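Local coordinates for protein CDP-archaeol synthase (Aeropyrum pernix K1, PDB 5GUF) that probably catalyses, within the membrane and with magnesium, the transfer of a cytidylyl group from CTP to an archaeal ether-lipid phosphate, giving CDP-archaeol and diphosphate, at residues Ile26-Pro31 against Ala64-Gly69; Gly35-Asp41 against Gly54-Glu60; Asp48-Gly54 against Arg108-Glu113. Residues are numbered along the deposited sequence.

Contact 1 (Ile26-Pro31 against Ala64-Gly69); sequences IANATP and AGFAAG. With CTP (cytidine-5'-triphosphate), chain B.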
loop_
_atom_site.group_PDB
_atom_site.type_symbol
_atom_site.label_atom_id
_atom_site.label_comp_id
_atom_site.label_asym_id
_atom_site.label_seq_id
_atom_site.Cartn_x
_atom_site.Cartn_y
_atom_site.Cartn_z
ATOM N N ILE A 26 14.930 11.878 -3.055
ATOM C CA ILE A 26 15.556 12.668 -4.101
ATOM C C ILE A 26 15.974 11.780 -5.269
ATOM O O ILE A 26 15.845 12.168 -6.432
ATOM C CB ILE A 26 16.732 13.476 -3.523
ATOM C CG1 ILE A 26 16.166 14.709 -2.814
ATOM C CG2 ILE A 26 17.666 13.920 -4.629
ATOM C CD1 ILE A 26 17.089 15.340 -1.822
ATOM N N ALA A 27 16.465 10.575 -4.984
ATOM C CA ALA A 27 16.751 9.639 -6.066
ATOM C C ALA A 27 15.483 9.295 -6.836
ATOM O O ALA A 27 15.507 9.187 -8.063
ATOM C CB ALA A 27 17.401 8.369 -5.518
ATOM N N ASN A 28 14.360 9.155 -6.133
ATOM C CA ASN A 28 13.122 8.758 -6.789
ATOM C C ASN A 28 12.519 9.884 -7.619
ATOM O O ASN A 28 11.842 9.614 -8.617
ATOM C CB ASN A 28 12.118 8.287 -5.744
ATOM C CG ASN A 28 10.781 7.962 -6.337
ATOM O OD1 ASN A 28 10.667 7.087 -7.193
ATOM N ND2 ASN A 28 9.757 8.682 -5.905
ATOM N N ALA A 29 12.745 11.142 -7.223
ATOM C CA ALA A 29 12.106 12.288 -7.863
ATOM C C ALA A 29 12.903 12.842 -9.034
ATOM O O ALA A 29 12.323 13.473 -9.919
ATOM C CB ALA A 29 11.876 13.405 -6.839
ATOM N N THR A 30 14.209 12.633 -9.058
ATOM C CA THR A 30 15.086 13.225 -10.064
ATOM C C THR A 30 14.842 12.742 -11.498
ATOM O O THR A 30 14.927 13.562 -12.425
ATOM C CB THR A 30 16.545 13.004 -9.640
ATOM O OG1 THR A 30 16.783 13.714 -8.414
ATOM C CG2 THR A 30 17.519 13.512 -10.694
ATOM N N PRO A 31 14.533 11.459 -11.744
ATOM C CA PRO A 31 14.323 11.023 -13.141
ATOM C C PRO A 31 13.158 11.714 -13.854
ATOM O O PRO A 31 13.135 11.729 -15.092
ATOM C CB PRO A 31 14.089 9.510 -13.011
ATOM C CG PRO A 31 14.739 9.129 -11.705
ATOM C CD PRO A 31 14.557 10.313 -10.811
ATOM N N ALA A 64 21.096 9.844 -13.136
ATOM C CA ALA A 64 20.750 11.094 -12.472
ATOM C C ALA A 64 20.181 10.835 -11.087
ATOM O O ALA A 64 20.496 11.557 -10.137
ATOM C CB ALA A 64 19.754 11.889 -13.323
ATOM N N GLY A 65 19.344 9.802 -10.956
ATOM C CA GLY A 65 18.802 9.465 -9.650
ATOM C C GLY A 65 19.895 9.071 -8.680
ATOM O O GLY A 65 19.946 9.544 -7.539
ATOM N N PHE A 66 20.809 8.223 -9.142
ATOM C CA PHE A 66 21.914 7.778 -8.309
ATOM C C PHE A 66 22.825 8.947 -7.939
ATOM O O PHE A 66 23.174 9.130 -6.771
ATOM C CB PHE A 66 22.680 6.696 -9.060
ATOM C CG PHE A 66 23.809 6.121 -8.299
ATOM C CD1 PHE A 66 23.590 5.493 -7.084
ATOM C CD2 PHE A 66 25.099 6.218 -8.788
ATOM C CE1 PHE A 66 24.647 4.960 -6.366
ATOM C CE2 PHE A 66 26.164 5.691 -8.079
ATOM C CZ PHE A 66 25.937 5.057 -6.861
ATOM N N ALA A 67 23.230 9.738 -8.932
ATOM C CA ALA A 67 24.021 10.935 -8.675
ATOM C C ALA A 67 23.331 11.847 -7.669
ATOM O O ALA A 67 23.950 12.294 -6.705
ATOM C CB ALA A 67 24.274 11.679 -9.991
ATOM N N ALA A 68 22.042 12.108 -7.869
ATOM C CA ALA A 68 21.312 13.011 -6.993
ATOM C C ALA A 68 21.238 12.470 -5.572
ATOM O O ALA A 68 21.387 13.227 -4.600
ATOM C CB ALA A 68 19.906 13.243 -7.546
ATOM N N GLY A 69 20.993 11.162 -5.439
ATOM C CA GLY A 69 20.903 10.559 -4.125
ATOM C C GLY A 69 22.229 10.579 -3.399
ATOM O O GLY A 69 22.280 10.803 -2.189
HETATM N N1 CTP B . 12.056 8.042 -15.129
HETATM C C2 CTP B . 13.199 7.629 -15.809
HETATM N N3 CTP B . 13.993 6.597 -15.329
HETATM C C4 CTP B . 13.672 6.004 -14.117
HETATM C C5 CTP B . 12.549 6.448 -13.408
HETATM C C6 CTP B . 11.658 7.343 -14.008
HETATM O O2 CTP B . 13.520 8.181 -16.859
HETATM N N4 CTP B . 14.437 5.022 -13.647
HETATM C "C1'" CTP B . 11.277 9.196 -15.671
HETATM C "C2'" CTP B . 10.443 8.769 -16.869
HETATM O "O2'" CTP B . 10.313 9.872 -17.738
HETATM C "C3'" CTP B . 9.098 8.475 -16.258
HETATM C "C4'" CTP B . 9.014 9.589 -15.223
HETATM O "O4'" CTP B . 10.348 9.761 -14.746
HETATM O "O3'" CTP B . 8.079 8.528 -17.220
HETATM C "C5'" CTP B . 8.013 9.281 -14.109
HETATM O "O5'" CTP B . 8.423 8.172 -13.337
HETATM P PA CTP B . 7.398 6.966 -13.075
HETATM O O1A CTP B . 6.096 7.589 -12.623
HETATM O O2A CTP B . 7.929 5.966 -12.068
HETATM O O3A CTP B . 7.264 6.260 -14.520
HETATM P PB CTP B . 5.879 6.080 -15.325
HETATM O O1B CTP B . 5.890 7.029 -16.507
HETATM O O2B CTP B . 4.656 6.333 -14.482
HETATM O O3B CTP B . 5.958 4.532 -15.793
HETATM P PG CTP B . 5.441 3.293 -14.882
HETATM O O1G CTP B . 4.023 2.973 -15.277
HETATM O O2G CTP B . 6.393 2.166 -15.136
HETATM O O3G CTP B . 5.476 3.633 -13.419
#
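Two helices predicted to span the membrane meet here through small residues. Ala64 opens the contact from helix 59-80. Its CB lies 3.8 Å from Thr30 CG2, which is also 3.6 Å from Ala64 O. Gly65 comes next and makes the closest CA-CA approach, with its CA 4.1 Å from Ala27 CA. A side chain at Gly65 would clash with Ala27 O. Its carbonyl O faces Ala27, 3.5 Å from both Ala27 CA and Ala27 CB, and the first of these is a CA-H...O contact. Pro31 CD is looser, 4.5 Å from Gly65 CA. One turn later, Ala68 CB packs 3.7 Å from Ile26 CG2 and 3.3 Å from Thr30 OG1. Thr30 OG1 already donates to Ile26 O over 2.7 Å. Gly69 ends the segment, its CA 4.4 Å from Ala27 CB, where a CB would again be tight. With Gly65 it forms a GxxxG motif, common in close membrane-helix packing. Ala27 also touches Ala93 of helix 84-109. Pro31 lines the nucleotide pocket, with Pro31 O 3.2 Å from CTP C1'. No hydrogen bond crosses between the segments, so small residues, Ile26 and Thr30 pack by van der Waals contact and one CA-H...O contact.

Contact 2 (Gly35-Asp41 against Gly54-Glu60); sequences GGRRPVD and GDGKTIE. With CTP (cytidine-5'-triphosphate), chain B.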
loop_
_atom_site.group_PDB
_atom_site.type_symbol
_atom_site.label_atom_id
_atom_site.label_comp_id
_atom_site.label_asym_id
_atom_site.label_seq_id
_atom_site.Cartn_x
_atom_site.Cartn_y
_atom_site.Cartn_z
ATOM N N GLY A 35 14.705 13.520 -17.519
ATOM C CA GLY A 35 14.286 12.931 -18.777
ATOM C C GLY A 35 14.876 11.547 -18.937
ATOM O O GLY A 35 14.772 10.694 -18.045
ATOM N N GLY A 36 15.513 11.325 -20.072
ATOM C CA GLY A 36 16.046 10.033 -20.441
ATOM C C GLY A 36 15.280 9.439 -21.608
ATOM O O GLY A 36 14.089 9.703 -21.806
ATOM N N ARG A 37 15.970 8.633 -22.394
ATOM C CA ARG A 37 15.335 8.047 -23.568
ATOM C C ARG A 37 15.845 6.653 -23.889
ATOM O O ARG A 37 15.314 6.027 -24.811
ATOM C CB ARG A 37 15.531 8.965 -24.789
ATOM C CG ARG A 37 14.270 9.700 -25.238
ATOM C CD ARG A 37 14.160 9.715 -26.762
ATOM N NE ARG A 37 13.648 8.453 -27.298
ATOM C CZ ARG A 37 13.678 8.117 -28.585
ATOM N NH1 ARG A 37 13.185 6.948 -28.979
ATOM N NH2 ARG A 37 14.215 8.941 -29.474
ATOM N N ARG A 38 16.850 6.150 -23.177
ATOM C CA ARG A 38 17.333 4.794 -23.361
ATOM C C ARG A 38 16.710 3.908 -22.293
ATOM O O ARG A 38 17.085 4.020 -21.113
ATOM C CB ARG A 38 18.856 4.744 -23.274
ATOM C CG ARG A 38 19.572 5.613 -24.283
ATOM C CD ARG A 38 21.080 5.593 -24.047
ATOM N NE ARG A 38 21.747 6.721 -24.692
ATOM C CZ ARG A 38 22.499 6.627 -25.785
ATOM N NH1 ARG A 38 22.696 5.446 -26.362
ATOM N NH2 ARG A 38 23.062 7.716 -26.301
ATOM N N PRO A 39 15.769 3.031 -22.639
ATOM C CA PRO A 39 15.130 2.197 -21.615
ATOM C C PRO A 39 16.113 1.229 -20.980
ATOM O O PRO A 39 16.947 0.618 -21.651
ATOM C CB PRO A 39 14.042 1.449 -22.395
ATOM C CG PRO A 39 14.579 1.371 -23.792
ATOM C CD PRO A 39 15.323 2.683 -23.998
ATOM N N VAL A 40 15.994 1.089 -19.661
ATOM C CA VAL A 40 16.745 0.068 -18.941
ATOM C C VAL A 40 16.503 -1.313 -19.548
ATOM O O VAL A 40 17.424 -2.135 -19.645
ATOM C CB VAL A 40 16.375 0.103 -17.445
ATOM C CG1 VAL A 40 17.130 -0.968 -16.686
ATOM C CG2 VAL A 40 16.664 1.487 -16.859
ATOM N N ASP A 41 15.263 -1.597 -19.968
ATOM C CA ASP A 41 14.929 -2.940 -20.438
ATOM C C ASP A 41 15.259 -3.158 -21.917
ATOM O O ASP A 41 14.851 -4.180 -22.475
ATOM C CB ASP A 41 13.445 -3.272 -20.159
ATOM C CG ASP A 41 12.462 -2.484 -21.041
ATOM O OD1 ASP A 41 12.891 -1.747 -21.945
ATOM O OD2 ASP A 41 11.233 -2.602 -20.826
ATOM N N GLY A 54 9.189 -1.136 -19.443
ATOM C CA GLY A 54 8.550 -0.014 -20.090
ATOM C C GLY A 54 9.519 1.136 -20.284
ATOM O O GLY A 54 10.638 1.157 -19.752
ATOM N N ASP A 55 9.052 2.125 -21.060
ATOM C CA ASP A 55 9.872 3.283 -21.404
ATOM C C ASP A 55 10.078 4.234 -20.234
ATOM O O ASP A 55 10.953 5.097 -20.309
ATOM C CB ASP A 55 9.246 4.054 -22.574
ATOM C CG ASP A 55 9.512 3.395 -23.913
ATOM O OD1 ASP A 55 10.517 2.646 -24.022
ATOM O OD2 ASP A 55 8.723 3.635 -24.856
ATOM N N GLY A 56 9.290 4.111 -19.170
ATOM C CA GLY A 56 9.417 5.022 -18.055
ATOM C C GLY A 56 10.680 4.849 -17.243
ATOM O O GLY A 56 10.939 5.679 -16.372
ATOM N N LYS A 57 11.462 3.804 -17.497
ATOM C CA LYS A 57 12.682 3.512 -16.747
ATOM C C LYS A 57 13.845 3.634 -17.724
ATOM O O LYS A 57 14.079 2.736 -18.542
ATOM C CB LYS A 57 12.628 2.121 -16.118
ATOM C CG LYS A 57 11.442 1.912 -15.206
ATOM C CD LYS A 57 11.355 3.004 -14.128
ATOM C CE LYS A 57 9.924 3.155 -13.674
ATOM N NZ LYS A 57 9.596 4.313 -12.819
ATOM N N THR A 58 14.570 4.744 -17.644
ATOM C CA THR A 58 15.641 5.024 -18.583
ATOM C C THR A 58 16.973 4.974 -17.852
ATOM O O THR A 58 17.027 5.094 -16.631
ATOM C CB THR A 58 15.424 6.379 -19.263
ATOM O OG1 THR A 58 15.431 7.423 -18.285
ATOM C CG2 THR A 58 14.063 6.398 -19.973
ATOM N N ILE A 59 18.043 4.734 -18.613
ATOM C CA ILE A 59 19.378 4.643 -18.024
ATOM C C ILE A 59 19.836 6.017 -17.535
ATOM O O ILE A 59 20.522 6.132 -16.510
ATOM C CB ILE A 59 20.368 4.039 -19.040
ATOM C CG1 ILE A 59 20.190 2.527 -19.119
ATOM C CG2 ILE A 59 21.812 4.303 -18.641
ATOM C CD1 ILE A 59 20.371 1.978 -20.507
ATOM N N GLU A 60 19.466 7.077 -18.263
ATOM C CA GLU A 60 19.734 8.426 -17.792
ATOM C C GLU A 60 18.985 8.687 -16.497
ATOM O O GLU A 60 19.504 9.348 -15.589
ATOM C CB GLU A 60 19.340 9.452 -18.860
ATOM C CG GLU A 60 19.863 9.167 -20.266
ATOM C CD GLU A 60 18.950 8.211 -21.075
ATOM O OE1 GLU A 60 18.752 7.043 -20.667
ATOM O OE2 GLU A 60 18.414 8.637 -22.119
HETATM N N1 CTP B . 12.056 8.042 -15.129
HETATM C C2 CTP B . 13.199 7.629 -15.809
HETATM N N3 CTP B . 13.993 6.597 -15.329
HETATM C C4 CTP B . 13.672 6.004 -14.117
HETATM C C5 CTP B . 12.549 6.448 -13.408
HETATM C C6 CTP B . 11.658 7.343 -14.008
HETATM O O2 CTP B . 13.520 8.181 -16.859
HETATM N N4 CTP B . 14.437 5.022 -13.647
HETATM C "C1'" CTP B . 11.277 9.196 -15.671
HETATM C "C2'" CTP B . 10.443 8.769 -16.869
HETATM O "O2'" CTP B . 10.313 9.872 -17.738
HETATM C "C3'" CTP B . 9.098 8.475 -16.258
HETATM C "C4'" CTP B . 9.014 9.589 -15.223
HETATM O "O4'" CTP B . 10.348 9.761 -14.746
HETATM O "O3'" CTP B . 8.079 8.528 -17.220
HETATM C "C5'" CTP B . 8.013 9.281 -14.109
HETATM O "O5'" CTP B . 8.423 8.172 -13.337
HETATM P PA CTP B . 7.398 6.966 -13.075
HETATM O O1A CTP B . 6.096 7.589 -12.623
HETATM O O2A CTP B . 7.929 5.966 -12.068
HETATM O O3A CTP B . 7.264 6.260 -14.520
HETATM P PB CTP B . 5.879 6.080 -15.325
HETATM O O1B CTP B . 5.890 7.029 -16.507
HETATM O O2B CTP B . 4.656 6.333 -14.482
HETATM O O3B CTP B . 5.958 4.532 -15.793
HETATM P PG CTP B . 5.441 3.293 -14.882
HETATM O O1G CTP B . 4.023 2.973 -15.277
HETATM O O2G CTP B . 6.393 2.166 -15.136
HETATM O O3G CTP B . 5.476 3.633 -13.419
HETATM O O HOH W 1 13.083 0.066 -19.306
#
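Glu60, in the first turn of helix 59-80, uses its carboxylate to bind the backbone of the facing loop. Arg37 N donates to Glu60 OE2 over a very short 2.5 Å. Arg38 N donates to both oxygens, 3.1 Å to Glu60 OE2 and 3.3 Å to Glu60 OE1. Gly36 lies against Thr58, where a CB would collide with Thr58 OG1. Its backbone angles also call for glycine. Two backbone hydrogen bonds flank Pro39: Ile59 N gives to Arg38 O at 2.8 Å, and Val40 N gives to Lys57 O at 2.8 Å. They make a single antiparallel beta bridge, a non-hydrogen-bonded pair, between Pro39 and Thr58, whose CA atoms are 4.2 Å apart. Thr58 is the N-cap of helix 59-80, and its OG1 is bonded to Gly61 N. The same hydroxyl donates to the cytosine carbonyl, with Thr58 OG1 2.5 Å from CTP O2. This is the nucleotide pocket of the enzyme. Lys57 NZ donates a very short hydrogen bond, 2.5 Å, to CTP O2A of the alpha-phosphate and forms a salt bridge with Asp100. A side chain at Gly56 would clash with CTP O3B. At the far end Gly54 N donates to Asp41 OD2 over 2.9 Å, and Leu53 N shares that acceptor. Asp41 OD1 accepts from Gly43 N and forms a salt bridge with Arg51. One water accepts from Asp41 N at 2.8 Å and donates to Gly54 O at 2.7 Å and to Lys57 O at 3.0 Å, so Lys57 O serves both Val40 N and the water.

Contact 3 (Asp48-Gly54 against Arg108-Glu113); sequences DGRRLLG and RRLGIE. With CTP (cytidine-5'-triphosphate), chain B.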
loop_
_atom_site.group_PDB
_atom_site.type_symbol
_atom_site.label_atom_id
_atom_site.label_comp_id
_atom_site.label_asym_id
_atom_site.label_seq_id
_atom_site.Cartn_x
_atom_site.Cartn_y
_atom_site.Cartn_z
ATOM N N ASP A 48 4.095 -12.408 -22.109
ATOM C CA ASP A 48 2.736 -11.968 -21.826
ATOM C C ASP A 48 2.331 -10.782 -22.675
ATOM O O ASP A 48 1.232 -10.255 -22.490
ATOM C CB ASP A 48 2.574 -11.615 -20.351
ATOM C CG ASP A 48 3.625 -10.635 -19.863
ATOM O OD1 ASP A 48 4.275 -9.972 -20.704
ATOM O OD2 ASP A 48 3.790 -10.527 -18.629
ATOM N N GLY A 49 3.194 -10.347 -23.593
ATOM C CA GLY A 49 2.917 -9.233 -24.473
ATOM C C GLY A 49 3.301 -7.868 -23.948
ATOM O O GLY A 49 3.139 -6.879 -24.675
ATOM N N ARG A 50 3.798 -7.772 -22.722
ATOM C CA ARG A 50 4.079 -6.493 -22.098
ATOM C C ARG A 50 5.584 -6.278 -22.012
ATOM O O ARG A 50 6.366 -7.232 -21.964
ATOM C CB ARG A 50 3.460 -6.422 -20.693
ATOM C CG ARG A 50 1.932 -6.397 -20.661
ATOM C CD ARG A 50 1.392 -5.220 -21.445
ATOM N NE ARG A 50 0.054 -5.493 -21.965
ATOM C CZ ARG A 50 -0.986 -4.669 -21.877
ATOM N NH1 ARG A 50 -0.869 -3.483 -21.295
ATOM N NH2 ARG A 50 -2.153 -5.043 -22.383
ATOM N N ARG A 51 5.980 -5.007 -21.959
ATOM C CA ARG A 51 7.388 -4.674 -21.769
ATOM C C ARG A 51 7.884 -5.232 -20.441
ATOM O O ARG A 51 7.119 -5.419 -19.492
ATOM C CB ARG A 51 7.587 -3.165 -21.806
ATOM C CG ARG A 51 7.421 -2.569 -23.186
ATOM C CD ARG A 51 8.666 -2.761 -24.023
ATOM N NE ARG A 51 9.802 -2.036 -23.457
ATOM C CZ ARG A 51 10.007 -0.720 -23.568
ATOM N NH1 ARG A 51 9.160 0.067 -24.234
ATOM N NH2 ARG A 51 11.075 -0.182 -23.004
ATOM N N LEU A 52 9.175 -5.544 -20.395
ATOM C CA LEU A 52 9.775 -5.991 -19.142
ATOM C C LEU A 52 9.647 -4.912 -18.066
ATOM O O LEU A 52 9.209 -5.186 -16.941
ATOM C CB LEU A 52 11.236 -6.361 -19.381
ATOM C CG LEU A 52 12.080 -6.657 -18.145
ATOM C CD1 LEU A 52 11.613 -7.944 -17.500
ATOM C CD2 LEU A 52 13.567 -6.707 -18.494
ATOM N N LEU A 53 10.003 -3.669 -18.409
ATOM C CA LEU A 53 9.852 -2.510 -17.531
ATOM C C LEU A 53 9.027 -1.397 -18.146
ATOM O O LEU A 53 8.223 -0.779 -17.445
ATOM C CB LEU A 53 11.225 -1.944 -17.125
ATOM C CG LEU A 53 12.090 -2.848 -16.225
ATOM C CD1 LEU A 53 13.421 -2.167 -15.841
ATOM C CD2 LEU A 53 11.341 -3.325 -14.970
ATOM N N GLY A 54 9.189 -1.136 -19.443
ATOM C CA GLY A 54 8.550 -0.014 -20.090
ATOM C C GLY A 54 9.519 1.136 -20.284
ATOM O O GLY A 54 10.638 1.157 -19.752
ATOM N N ARG A 108 3.672 -3.905 -15.245
ATOM C CA ARG A 108 3.648 -4.483 -16.585
ATOM C C ARG A 108 3.078 -5.898 -16.557
ATOM O O ARG A 108 2.247 -6.249 -17.399
ATOM C CB ARG A 108 5.054 -4.479 -17.204
ATOM C CG ARG A 108 5.699 -3.098 -17.453
ATOM C CD ARG A 108 4.876 -2.137 -18.324
ATOM N NE ARG A 108 3.943 -1.312 -17.553
ATOM C CZ ARG A 108 4.295 -0.284 -16.781
ATOM N NH1 ARG A 108 5.573 0.056 -16.658
ATOM N NH2 ARG A 108 3.370 0.402 -16.120
ATOM N N ARG A 109 3.513 -6.724 -15.600
ATOM C CA ARG A 109 3.006 -8.091 -15.510
ATOM C C ARG A 109 1.500 -8.125 -15.276
ATOM O O ARG A 109 0.845 -9.119 -15.610
ATOM C CB ARG A 109 3.720 -8.862 -14.395
ATOM C CG ARG A 109 5.228 -8.894 -14.532
ATOM C CD ARG A 109 5.733 -9.779 -15.677
ATOM N NE ARG A 109 5.531 -9.236 -17.029
ATOM C CZ ARG A 109 6.157 -8.173 -17.545
ATOM N NH1 ARG A 109 7.036 -7.486 -16.826
ATOM N NH2 ARG A 109 5.891 -7.787 -18.793
ATOM N N LEU A 110 0.935 -7.063 -14.708
ATOM C CA LEU A 110 -0.498 -6.991 -14.470
ATOM C C LEU A 110 -1.257 -6.362 -15.631
ATOM O O LEU A 110 -2.469 -6.131 -15.513
ATOM C CB LEU A 110 -0.765 -6.202 -13.192
ATOM C CG LEU A 110 -0.261 -6.853 -11.913
ATOM C CD1 LEU A 110 -0.457 -5.881 -10.777
ATOM C CD2 LEU A 110 -1.002 -8.153 -11.645
ATOM N N GLY A 111 -0.576 -6.063 -16.734
ATOM C CA GLY A 111 -1.197 -5.371 -17.841
ATOM C C GLY A 111 -1.464 -3.899 -17.634
ATOM O O GLY A 111 -2.250 -3.315 -18.384
ATOM N N ILE A 112 -0.829 -3.261 -16.660
ATOM C CA ILE A 112 -0.998 -1.825 -16.464
ATOM C C ILE A 112 -0.006 -1.088 -17.355
ATOM O O ILE A 112 1.209 -1.214 -17.172
ATOM C CB ILE A 112 -0.802 -1.438 -14.997
ATOM C CG1 ILE A 112 -1.775 -2.197 -14.074
ATOM C CG2 ILE A 112 -1.015 0.013 -14.845
ATOM C CD1 ILE A 112 -1.446 -2.032 -12.565
ATOM N N GLU A 113 -0.518 -0.307 -18.306
ATOM C CA GLU A 113 0.375 0.348 -19.252
ATOM C C GLU A 113 1.202 1.441 -18.594
ATOM O O GLU A 113 0.826 2.013 -17.567
ATOM C CB GLU A 113 -0.385 0.924 -20.445
ATOM C CG GLU A 113 -1.054 -0.165 -21.278
ATOM C CD GLU A 113 -2.190 0.321 -22.155
ATOM O OE1 GLU A 113 -2.784 -0.534 -22.845
ATOM O OE2 GLU A 113 -2.476 1.533 -22.185
HETATM N N1 CTP B . 12.056 8.042 -15.129
HETATM C C2 CTP B . 13.199 7.629 -15.809
HETATM N N3 CTP B . 13.993 6.597 -15.329
HETATM C C4 CTP B . 13.672 6.004 -14.117
HETATM C C5 CTP B . 12.549 6.448 -13.408
HETATM C C6 CTP B . 11.658 7.343 -14.008
HETATM O O2 CTP B . 13.520 8.181 -16.859
HETATM N N4 CTP B . 14.437 5.022 -13.647
HETATM C "C1'" CTP B . 11.277 9.196 -15.671
HETATM C "C2'" CTP B . 10.443 8.769 -16.869
HETATM O "O2'" CTP B . 10.313 9.872 -17.738
HETATM C "C3'" CTP B . 9.098 8.475 -16.258
HETATM C "C4'" CTP B . 9.014 9.589 -15.223
HETATM O "O4'" CTP B . 10.348 9.761 -14.746
HETATM O "O3'" CTP B . 8.079 8.528 -17.220
HETATM C "C5'" CTP B . 8.013 9.281 -14.109
HETATM O "O5'" CTP B . 8.423 8.172 -13.337
HETATM P PA CTP B . 7.398 6.966 -13.075
HETATM O O1A CTP B . 6.096 7.589 -12.623
HETATM O O2A CTP B . 7.929 5.966 -12.068
HETATM O O3A CTP B . 7.264 6.260 -14.520
HETATM P PB CTP B . 5.879 6.080 -15.325
HETATM O O1B CTP B . 5.890 7.029 -16.507
HETATM O O2B CTP B . 4.656 6.333 -14.482
HETATM O O3B CTP B . 5.958 4.532 -15.793
HETATM P PG CTP B . 5.441 3.293 -14.882
HETATM O O1G CTP B . 4.023 2.973 -15.277
HETATM O O2G CTP B . 6.393 2.166 -15.136
HETATM O O3G CTP B . 5.476 3.633 -13.419
HETATM O O HOH W 2 1.676 -11.325 -16.576
#
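Asp48 opens the segment with an Asx turn, Asp48 OD1 accepting from Arg50 N at 3.0 Å. Its carboxylate also forms a salt bridge with Arg109, with Asp48 OD2 2.7 Å from Arg109 NE. A water links Asp48 OD2 to Arg109 O. Arg50 lays its aliphatic part on the helix end, its CG 3.3 Å from Arg108 O. Its guanidinium sits over Gly111 CA and makes a long salt bridge to a poorly ordered Glu113, Arg50 NH1 to Glu113 OE1 at 3.8 Å. Arg51 O takes a bond from Arg109 NH2 at 2.8 Å, and Leu52 O takes one from Arg109 NH1 at 3.2 Å. Leu53 O accepts from Arg108 NH1 at 2.9 Å. Gly54 follows, where a CB would be tight against Arg108 NH1. Arg108 also binds Ile112 O and the gamma-phosphate, with NH1 2.7 Å from CTP O2G and NH2 2.8 Å from CTP O1G. Gly111 closes helix 84-109 with a Schellman motif. Arg108, in its last turn, reaches the triphosphate site.

All three contacts border the bound CTP, each at a different part of it. Contact 1 lies by the ribose, contact 2 by the base and alpha-phosphate, contact 3 by the gamma-phosphate. Contacts 1 and 2 share helix 59-80, and their centres are 14 Å apart. Contacts 2 and 3 share Gly54, with centres 15 Å apart. A second joint between them is the Asp41-Arg51 pair, 2.6 Å from OD1 of the first to NH2 of the second. Contacts 1 and 3 do not touch; their centres are 24 Å apart and their nearest atoms about 11 Å. The loop between helices 31-34 and 59-80 thus joins the packed helices 14-29 and 59-80 to the end of helix 84-109 along the nucleotide.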